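Local coordinates for Atu0111 protein (Agrobacterium tumefaciens, PDB 2FSQ) that is of unknown function but has the alpha-beta fold of the 2H clan, whose characterised members include phosphoesterases, and may act on a phosphoester substrate, at residues A150-D153 against S154-A157; L49-S53 against Q54-A58; D161-A164 against D165-Y169. All coordinates share one frame; numbering follows the deposited sequence.

Interaction 1. Residues A150-D153 against S154-A157; sequences AEDD and SIVA
Ser154 meets Glu151 through its CB, which lies 3.5 Å from Glu151 O. Its backbone N makes a weak bond back to Ala150 O, with N and O 3.4 Å apart. Next along the chain, Ile155 lies over the carbonyl of Glu151: CG1 comes to 3.3 Å from Glu151 O, the oxygen that accepts Ile155 N at 3.0 Å. With CG1 set beside its own backbone N (chi1 -64°), the longer branch runs back toward the start of the helix, and CD1 ends 4.3 Å from Glu151 CG as a loose apolar touch. Val156 follows with the straightest bond of the four, Val156 N to Asp152 O at 2.9 Å and 171° at the hydrogen. Its CG1 leans over the same turn, between Asp152 O and Asp153 O. Ala157 closes the run, its N bonded to Asp153 O at 3.0 Å. The acidic ends turn elsewhere: Asp152 bonds Thr149 OG1 and Asn132 N, Asp153 bonds Gly147 N, and Phe131 packs against Asp152, Ile155 and Val156. The i to i+4 bonds define an alpha-helix; Glu151, Asp152 and Asp153, whose negative charge would probably be favourable against the positive end of the helix dipole, mark the N-terminal turn of helix 150-167.

Interaction 2. Residues L49-S53 against Q54-A58; sequences LVEGS and QTESA
Glu56 reaches back from the first turn of its helix to the loop at 49-53. Its CB sits 3.6 Å from Ser53 OG and also near Val50 O. Because CG is anti to the backbone N (chi1 -178°) and the chain beyond is extended, the side chain runs out alongside that of Glu51 toward the turn. Glu56 CG passes Leu49 CD1 at 4.3 Å, and CD comes close to the peptide between Glu51 and Gly52. At the tip, Glu56 OE1 takes Gly52 N at 2.7 Å in a nearly straight bond (167°), although the donor stands well above the carboxylate plane. Glu56 OE2 lies 3.5 Å from Glu51 CA. It also accepts from a water that, in the modelled conformer of Glu51, donates to Glu51 OE2 as well, a tentative bridge between like charges. Ser53 OG accepts Glu56 N at 3.2 Å and donates to Val50 O at 2.6 Å, in the carbonyl plane on a lone pair. Val50 O also takes Ser53 N, closing a type II beta turn with Gly52 at positive phi. A serine N-cap and a glutamate three residues later recall a capping box, but here the carboxylate binds the NH one residue before the cap, joining turn and helix start.

Interaction 3. Residues D161-A164 against D165-Y169; sequences DTFA and DFFGY
The Phe166 ring receives Thr162 O at its edge, in plane, with CD1 3.3 Å from that oxygen; the Phe167 ring repeats the pattern one residue on, its CD2 lying 3.2 Å from Phe163 O. Thr162 and Phe166 run side by side, and methyl CG2 of Thr162, anti to the backbone N, touches ring atom CE1 of Phe166 at 3.9 Å. The side chains of Phe163 and Phe167 also point the same way, and their rings approach obliquely, CD1 of Phe163 to CE2 of Phe167 at 3.8 Å. One face of the Tyr169 ring is covered by Phe167 CB, 3.9 Å above its plane and offset toward the rim. Each edge approach goes with the ring's own backbone bond to the same carbonyl, Phe166 N to Thr162 O and Phe167 N to Phe163 O at 2.7 Å, and with CG held beside the backbone N (chi1 -78° and -83°). This is the final stretch of an alpha-helix: Phe163 and Phe167, one turn apart, face strands 84-92 and 42-48, while Phe166 lies against the loop at Thr124 and Phe125. Phe163 stacks on Phe125 and meets Phe238 edge-to-face, and Phe167 rests on Phe88 and Val45. Past Phe167 the chain leaves helical geometry at Gly168, whose positive phi (78°) suits a glycine; Gly168 N still bonds Ala164 O at 2.8 Å. Tyr169 then swings its carbonyl back over Ala164, Tyr169 O lying 3.6 Å from Ala164 CB, and this buried oxygen has no polar partner in the model.

In the fold
Interactions 1 and 3 occupy opposite ends of helix 150-167, their centres about 17 Å apart: the first opens it close to the strand 142-147, the second closes it over strands 84-92 and 42-48. Interaction 2 starts another helix, 54-67, directly after strand 42-48; its centre is about 23 Å from that of interaction 1 and about 30 Å from that of interaction 3, with no touch to either. Strands 84-92 and 179-182, in two different sheets, each carry a His-x-Thr sequence of the kind that marks the active site in 2H relatives. Interaction 3 therefore packs against one strand of the probable catalytic pair.

Interaction 1. Residues A150-D153 against S154-A157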
ATOM      1  N   ALA A 150      -5.023 -17.866  -9.906  1.00 16.64           N
ATOM      2  CA  ALA A 150      -6.326 -17.251 -10.126  1.00 17.11           C
ATOM      3  C   ALA A 150      -7.280 -17.492  -8.951  1.00 16.89           C
ATOM      4  O   ALA A 150      -8.070 -16.621  -8.599  1.00 17.37           O
ATOM      5  CB  ALA A 150      -6.943 -17.702 -11.448  1.00 17.45           C
ATOM      6  N   GLU A 151      -7.181 -18.657  -8.319  1.00 17.33           N
ATOM      7  CA  GLU A 151      -7.979 -18.913  -7.129  1.00 16.31           C
ATOM      8  C   GLU A 151      -7.652 -17.946  -5.984  1.00 16.43           C
ATOM      9  O   GLU A 151      -8.542 -17.562  -5.229  1.00 15.88           O
ATOM     10  CB  GLU A 151      -7.785 -20.372  -6.682  1.00 17.01           C
ATOM     11  CG  GLU A 151      -8.781 -20.783  -5.622  1.00 18.75           C
ATOM     12  CD  GLU A 151      -8.391 -22.039  -4.863  1.00 20.56           C
ATOM     13  OE1 GLU A 151      -7.185 -22.388  -4.836  1.00 22.21           O
ATOM     14  OE2 GLU A 151      -9.289 -22.654  -4.239  1.00 24.43           O
ATOM     15  N   ASP A 152      -6.378 -17.594  -5.807  1.00 15.64           N
ATOM     16  CA  ASP A 152      -6.008 -16.601  -4.792  1.00 14.96           C
ATOM     17  C   ASP A 152      -6.688 -15.257  -5.000  1.00 15.14           C
ATOM     18  O   ASP A 152      -7.095 -14.622  -4.039  1.00 14.01           O
ATOM     19  CB  ASP A 152      -4.493 -16.404  -4.724  1.00 14.43           C
ATOM     20  CG  ASP A 152      -3.774 -17.620  -4.193  1.00 14.52           C
ATOM     21  OD1 ASP A 152      -3.995 -17.935  -3.021  1.00 15.17           O
ATOM     22  OD2 ASP A 152      -3.028 -18.261  -4.972  1.00 15.37           O
ATOM     23  N   ASP A 153      -6.824 -14.838  -6.251  1.00 14.67           N
ATOM     24  CA  ASP A 153      -7.564 -13.605  -6.539  1.00 15.04           C
ATOM     25  C   ASP A 153      -9.004 -13.681  -6.023  1.00 15.67           C
ATOM     26  O   ASP A 153      -9.529 -12.721  -5.450  1.00 15.40           O
ATOM     27  CB  ASP A 153      -7.565 -13.301  -8.033  1.00 16.17           C
ATOM     28  CG  ASP A 153      -6.191 -12.990  -8.565  1.00 17.68           C
ATOM     29  OD1 ASP A 153      -5.436 -12.220  -7.916  1.00 17.55           O
ATOM     30  OD2 ASP A 153      -5.852 -13.540  -9.636  1.00 22.01           O
ATOM     31  N   SER A 154      -9.637 -14.833  -6.227  1.00 15.81           N
ATOM     32  CA  SER A 154     -10.997 -15.031  -5.762  1.00 15.94           C
ATOM     33  C   SER A 154     -11.068 -15.010  -4.230  1.00 15.38           C
ATOM     34  O   SER A 154     -11.965 -14.416  -3.651  1.00 15.87           O
ATOM     35  CB  SER A 154     -11.564 -16.316  -6.374  1.00 16.77           C
ATOM     36  OG  SER A 154     -12.842 -16.606  -5.867  1.00 20.58           O
ATOM     37  N   ILE A 155     -10.078 -15.611  -3.570  1.00 14.68           N
ATOM     38  CA  ILE A 155     -10.056 -15.625  -2.119  1.00 15.09           C
ATOM     39  C   ILE A 155      -9.874 -14.223  -1.526  1.00 15.43           C
ATOM     40  O   ILE A 155     -10.622 -13.818  -0.631  1.00 14.59           O
ATOM     41  CB  ILE A 155      -8.956 -16.579  -1.606  1.00 15.13           C
ATOM     42  CG1 ILE A 155      -9.276 -18.017  -2.015  1.00 16.70           C
ATOM     43  CG2 ILE A 155      -8.803 -16.475  -0.080  1.00 14.92           C
ATOM     44  CD1 ILE A 155      -8.130 -18.968  -1.805  1.00 18.29           C
ATOM     45  N   VAL A 156      -8.906 -13.471  -2.031  1.00 14.22           N
ATOM     46  CA  VAL A 156      -8.685 -12.138  -1.470  1.00 14.73           C
ATOM     47  C   VAL A 156      -9.872 -11.222  -1.787  1.00 14.54           C
ATOM     48  O   VAL A 156     -10.208 -10.363  -0.983  1.00 14.98           O
ATOM     49  CB  VAL A 156      -7.273 -11.548  -1.821  1.00 14.38           C
ATOM     50  CG1 VAL A 156      -7.141 -11.177  -3.283  1.00 14.19           C
ATOM     51  CG2 VAL A 156      -6.935 -10.367  -0.902  1.00 15.38           C
ATOM     52  N   ALA A 157     -10.548 -11.444  -2.916  1.00 14.26           N
ATOM     53  CA  ALA A 157     -11.740 -10.642  -3.211  1.00 14.92           C
ATOM     54  C   ALA A 157     -12.827 -10.927  -2.175  1.00 15.44           C
ATOM     55  O   ALA A 157     -13.595 -10.034  -1.803  1.00 15.39           O
ATOM     56  CB  ALA A 157     -12.256 -10.933  -4.611  1.00 15.86           C
TER

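Interaction 2. Residues L49-S53 against Q54-A58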
ATOM      1  N   LEU A  49       5.078  -7.618   6.042  1.00 16.59           N
ATOM      2  CA  LEU A  49       6.059  -8.670   5.741  1.00 17.41           C
ATOM      3  C   LEU A  49       6.468  -9.377   7.032  1.00 17.97           C
ATOM      4  O   LEU A  49       6.232  -8.880   8.139  1.00 18.86           O
ATOM      5  CB  LEU A  49       7.283  -8.082   5.049  1.00 18.09           C
ATOM      6  CG  LEU A  49       7.019  -7.309   3.760  1.00 18.10           C
ATOM      7  CD1 LEU A  49       8.310  -6.797   3.154  1.00 17.98           C
ATOM      8  CD2 LEU A  49       6.262  -8.169   2.740  1.00 19.56           C
ATOM      9  N   VAL A  50       7.049 -10.560   6.884  1.00 18.51           N
ATOM     10  CA  VAL A  50       7.613 -11.291   8.008  1.00 19.09           C
ATOM     11  C   VAL A  50       9.084 -10.866   8.193  1.00 19.02           C
ATOM     12  O   VAL A  50       9.919 -11.079   7.314  1.00 18.26           O
ATOM     13  CB  VAL A  50       7.483 -12.807   7.792  1.00 19.25           C
ATOM     14  CG1 VAL A  50       8.169 -13.571   8.917  1.00 18.16           C
ATOM     15  CG2 VAL A  50       6.014 -13.215   7.686  1.00 20.15           C
ATOM     16  N   GLU A  51       9.380 -10.206   9.317  0.50 19.28           N
ATOM     17  CA  GLU A  51      10.723  -9.666   9.552  0.50 19.58           C
ATOM     18  C   GLU A  51      11.739 -10.797   9.520  0.50 19.39           C
ATOM     19  O   GLU A  51      11.514 -11.861  10.093  0.50 19.97           O
ATOM     20  CB  GLU A  51      10.818  -8.869  10.874  0.50 19.87           C
ATOM     21  CG  GLU A  51      12.158  -8.116  11.072  0.50 19.11           C
ATOM     22  CD  GLU A  51      12.115  -7.038  12.149  0.50 20.35           C
ATOM     23  OE1 GLU A  51      12.736  -7.243  13.207  0.50 20.57           O
ATOM     24  OE2 GLU A  51      11.479  -5.982  11.932  0.50 22.81           O
ATOM     25  N   GLY A  52      12.833 -10.559   8.809  1.00 19.19           N
ATOM     26  CA  GLY A  52      13.927 -11.536   8.678  1.00 19.01           C
ATOM     27  C   GLY A  52      13.730 -12.608   7.616  1.00 18.96           C
ATOM     28  O   GLY A  52      14.638 -13.397   7.370  1.00 20.34           O
ATOM     29  N   SER A  53      12.549 -12.650   6.994  1.00 17.92           N
ATOM     30  CA  SER A  53      12.231 -13.696   6.006  1.00 16.86           C
ATOM     31  C   SER A  53      12.989 -13.425   4.708  1.00 16.66           C
ATOM     32  O   SER A  53      13.426 -12.297   4.472  1.00 16.73           O
ATOM     33  CB  SER A  53      10.719 -13.720   5.740  1.00 17.17           C
ATOM     34  OG  SER A  53      10.299 -12.506   5.144  1.00 16.49           O
ATOM     35  N   GLN A  54      13.123 -14.445   3.857  0.70 15.92           N
ATOM     36  CA  GLN A  54      13.800 -14.262   2.571  0.70 16.29           C
ATOM     37  C   GLN A  54      13.000 -13.310   1.662  0.70 15.10           C
ATOM     38  O   GLN A  54      13.576 -12.593   0.828  0.70 15.94           O
ATOM     39  CB  GLN A  54      14.101 -15.611   1.914  0.70 16.68           C
ATOM     40  CG  GLN A  54      15.060 -16.477   2.774  0.70 19.92           C
ATOM     41  CD  GLN A  54      15.950 -17.434   1.980  0.70 23.56           C
ATOM     42  OE1 GLN A  54      16.826 -18.095   2.556  0.70 25.78           O
ATOM     43  NE2 GLN A  54      15.729 -17.522   0.669  0.70 26.57           N
ATOM     44  N   THR A  55      11.674 -13.290   1.835  1.00 15.04           N
ATOM     45  CA  THR A  55      10.828 -12.346   1.100  1.00 14.47           C
ATOM     46  C   THR A  55      11.216 -10.912   1.463  1.00 14.24           C
ATOM     47  O   THR A  55      11.420 -10.064   0.589  1.00 14.95           O
ATOM     48  CB  THR A  55       9.317 -12.561   1.390  1.00 14.18           C
ATOM     49  OG1 THR A  55       8.873 -13.766   0.761  1.00 14.70           O
ATOM     50  CG2 THR A  55       8.481 -11.443   0.815  1.00 14.14           C
ATOM     51  N   GLU A  56      11.334 -10.651   2.760  1.00 14.41           N
ATOM     52  CA  GLU A  56      11.683  -9.311   3.189  1.00 15.04           C
ATOM     53  C   GLU A  56      13.059  -8.897   2.672  1.00 14.85           C
ATOM     54  O   GLU A  56      13.226  -7.792   2.149  1.00 15.86           O
ATOM     55  CB  GLU A  56      11.613  -9.183   4.701  1.00 15.32           C
ATOM     56  CG  GLU A  56      11.932  -7.784   5.186  1.00 16.89           C
ATOM     57  CD  GLU A  56      12.105  -7.716   6.686  1.00 17.48           C
ATOM     58  OE1 GLU A  56      13.052  -8.348   7.192  1.00 18.45           O
ATOM     59  OE2 GLU A  56      11.332  -6.996   7.359  1.00 19.71           O
ATOM     60  N   SER A  57      14.050  -9.784   2.789  1.00 16.15           N
ATOM     61  CA  SER A  57      15.382  -9.482   2.276  1.00 16.81           C
ATOM     62  C   SER A  57      15.394  -9.188   0.781  1.00 15.72           C
ATOM     63  O   SER A  57      16.090  -8.278   0.317  1.00 16.24           O
ATOM     64  CB  SER A  57      16.357 -10.617   2.619  1.00 17.52           C
ATOM     65  OG  SER A  57      16.534 -10.695   4.025  1.00 21.63           O
ATOM     66  N   ALA A  58      14.612  -9.951   0.017  1.00 15.62           N
ATOM     67  CA  ALA A  58      14.515  -9.720  -1.417  1.00 15.38           C
ATOM     68  C   ALA A  58      13.942  -8.319  -1.708  1.00 14.77           C
ATOM     69  O   ALA A  58      14.454  -7.579  -2.574  1.00 15.71           O
ATOM     70  CB  ALA A  58      13.659 -10.792  -2.069  1.00 16.16           C
TER
HETATM   71  O   HOH W   1      11.516  -5.115   9.454  1.00 33.88           O

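Interaction 3. Residues D161-A164 against D165-Y169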
ATOM      1  N   ASP A 161     -14.690  -8.175   0.086  1.00 14.67           N
ATOM      2  CA  ASP A 161     -16.144  -8.009   0.092  1.00 16.29           C
ATOM      3  C   ASP A 161     -16.662  -8.122   1.521  1.00 16.70           C
ATOM      4  O   ASP A 161     -17.585  -7.406   1.931  1.00 17.70           O
ATOM      5  CB  ASP A 161     -16.824  -9.075  -0.768  1.00 16.44           C
ATOM      6  CG  ASP A 161     -16.678  -8.818  -2.258  1.00 18.62           C
ATOM      7  OD1 ASP A 161     -16.299  -7.687  -2.642  1.00 19.98           O
ATOM      8  OD2 ASP A 161     -16.933  -9.765  -3.048  1.00 22.08           O
ATOM      9  N   THR A 162     -16.070  -9.031   2.290  1.00 16.03           N
ATOM     10  CA  THR A 162     -16.500  -9.206   3.661  1.00 16.86           C
ATOM     11  C   THR A 162     -16.114  -7.970   4.483  1.00 16.86           C
ATOM     12  O   THR A 162     -16.916  -7.468   5.271  1.00 17.12           O
ATOM     13  CB  THR A 162     -15.917 -10.514   4.268  1.00 16.54           C
ATOM     14  OG1 THR A 162     -16.202 -11.615   3.391  1.00 18.45           O
ATOM     15  CG2 THR A 162     -16.516 -10.811   5.660  1.00 17.84           C
ATOM     16  N   PHE A 163     -14.905  -7.445   4.278  1.00 16.07           N
ATOM     17  CA  PHE A 163     -14.527  -6.217   4.961  1.00 16.12           C
ATOM     18  C   PHE A 163     -15.439  -5.050   4.632  1.00 16.59           C
ATOM     19  O   PHE A 163     -15.716  -4.236   5.511  1.00 16.17           O
ATOM     20  CB  PHE A 163     -13.077  -5.824   4.678  1.00 15.55           C
ATOM     21  CG  PHE A 163     -12.065  -6.603   5.498  1.00 15.07           C
ATOM     22  CD1 PHE A 163     -12.154  -6.667   6.893  1.00 16.53           C
ATOM     23  CD2 PHE A 163     -11.010  -7.234   4.874  1.00 14.21           C
ATOM     24  CE1 PHE A 163     -11.198  -7.383   7.630  1.00 17.02           C
ATOM     25  CE2 PHE A 163     -10.062  -7.930   5.583  1.00 15.17           C
ATOM     26  CZ  PHE A 163     -10.155  -8.026   6.961  1.00 15.91           C
ATOM     27  N   ALA A 164     -15.900  -4.967   3.387  1.00 16.55           N
ATOM     28  CA  ALA A 164     -16.796  -3.872   3.001  1.00 17.71           C
ATOM     29  C   ALA A 164     -18.060  -3.915   3.844  1.00 18.46           C
ATOM     30  O   ALA A 164     -18.559  -2.880   4.263  1.00 18.20           O
ATOM     31  CB  ALA A 164     -17.126  -3.938   1.514  1.00 18.06           C
ATOM     32  N   ASP A 165     -18.566  -5.116   4.115  1.00 18.51           N
ATOM     33  CA  ASP A 165     -19.735  -5.261   4.986  1.00 20.38           C
ATOM     34  C   ASP A 165     -19.457  -4.775   6.405  1.00 20.46           C
ATOM     35  O   ASP A 165     -20.273  -4.078   7.001  1.00 21.55           O
ATOM     36  CB  ASP A 165     -20.205  -6.717   5.016  1.00 21.16           C
ATOM     37  CG  ASP A 165     -20.837  -7.155   3.715  1.00 24.72           C
ATOM     38  OD1 ASP A 165     -21.285  -6.287   2.934  1.00 28.50           O
ATOM     39  OD2 ASP A 165     -20.886  -8.384   3.468  1.00 29.86           O
ATOM     40  N   PHE A 166     -18.310  -5.158   6.962  1.00 19.16           N
ATOM     41  CA  PHE A 166     -17.946  -4.718   8.315  1.00 18.73           C
ATOM     42  C   PHE A 166     -17.624  -3.229   8.429  1.00 18.76           C
ATOM     43  O   PHE A 166     -17.982  -2.566   9.396  1.00 19.58           O
ATOM     44  CB  PHE A 166     -16.793  -5.577   8.864  1.00 19.39           C
ATOM     45  CG  PHE A 166     -17.241  -6.931   9.366  1.00 19.37           C
ATOM     46  CD1 PHE A 166     -17.556  -7.954   8.477  1.00 21.13           C
ATOM     47  CD2 PHE A 166     -17.373  -7.165  10.728  1.00 21.65           C
ATOM     48  CE1 PHE A 166     -17.967  -9.203   8.938  1.00 21.60           C
ATOM     49  CE2 PHE A 166     -17.786  -8.417  11.198  1.00 21.88           C
ATOM     50  CZ  PHE A 166     -18.092  -9.422  10.307  1.00 22.11           C
ATOM     51  N   PHE A 167     -16.936  -2.698   7.427  1.00 16.67           N
ATOM     52  CA  PHE A 167     -16.542  -1.291   7.453  1.00 16.58           C
ATOM     53  C   PHE A 167     -17.683  -0.357   7.057  1.00 16.67           C
ATOM     54  O   PHE A 167     -17.681   0.814   7.443  1.00 17.90           O
ATOM     55  CB  PHE A 167     -15.306  -1.072   6.573  1.00 16.13           C
ATOM     56  CG  PHE A 167     -14.013  -1.400   7.265  1.00 15.90           C
ATOM     57  CD1 PHE A 167     -13.217  -0.381   7.769  1.00 16.61           C
ATOM     58  CD2 PHE A 167     -13.585  -2.728   7.419  1.00 15.80           C
ATOM     59  CE1 PHE A 167     -12.009  -0.655   8.421  1.00 17.04           C
ATOM     60  CE2 PHE A 167     -12.372  -3.010   8.070  1.00 16.83           C
ATOM     61  CZ  PHE A 167     -11.590  -1.972   8.572  1.00 15.79           C
ATOM     62  N   GLY A 168     -18.632  -0.882   6.283  1.00 16.10           N
ATOM     63  CA  GLY A 168     -19.844  -0.147   5.916  1.00 16.54           C
ATOM     64  C   GLY A 168     -19.656   0.880   4.814  1.00 16.17           C
ATOM     65  O   GLY A 168     -20.421   1.835   4.716  1.00 17.10           O
ATOM     66  N   TYR A 169     -18.664   0.664   3.953  1.00 15.26           N
ATOM     67  CA  TYR A 169     -18.498   1.454   2.738  1.00 14.17           C
ATOM     68  C   TYR A 169     -17.690   0.644   1.750  1.00 14.13           C
ATOM     69  O   TYR A 169     -17.077  -0.375   2.110  1.00 14.23           O
ATOM     70  CB  TYR A 169     -17.781   2.797   3.001  1.00 13.81           C
ATOM     71  CG  TYR A 169     -16.403   2.628   3.620  1.00 13.43           C
ATOM     72  CD1 TYR A 169     -15.297   2.253   2.846  1.00 12.92           C
ATOM     73  CD2 TYR A 169     -16.203   2.845   4.969  1.00 12.58           C
ATOM     74  CE1 TYR A 169     -14.036   2.098   3.421  1.00 12.85           C
ATOM     75  CE2 TYR A 169     -14.960   2.692   5.543  1.00 12.50           C
ATOM     76  CZ  TYR A 169     -13.881   2.328   4.767  1.00 12.37           C
ATOM     77  OH  TYR A 169     -12.667   2.181   5.377  1.00 12.64           O
TER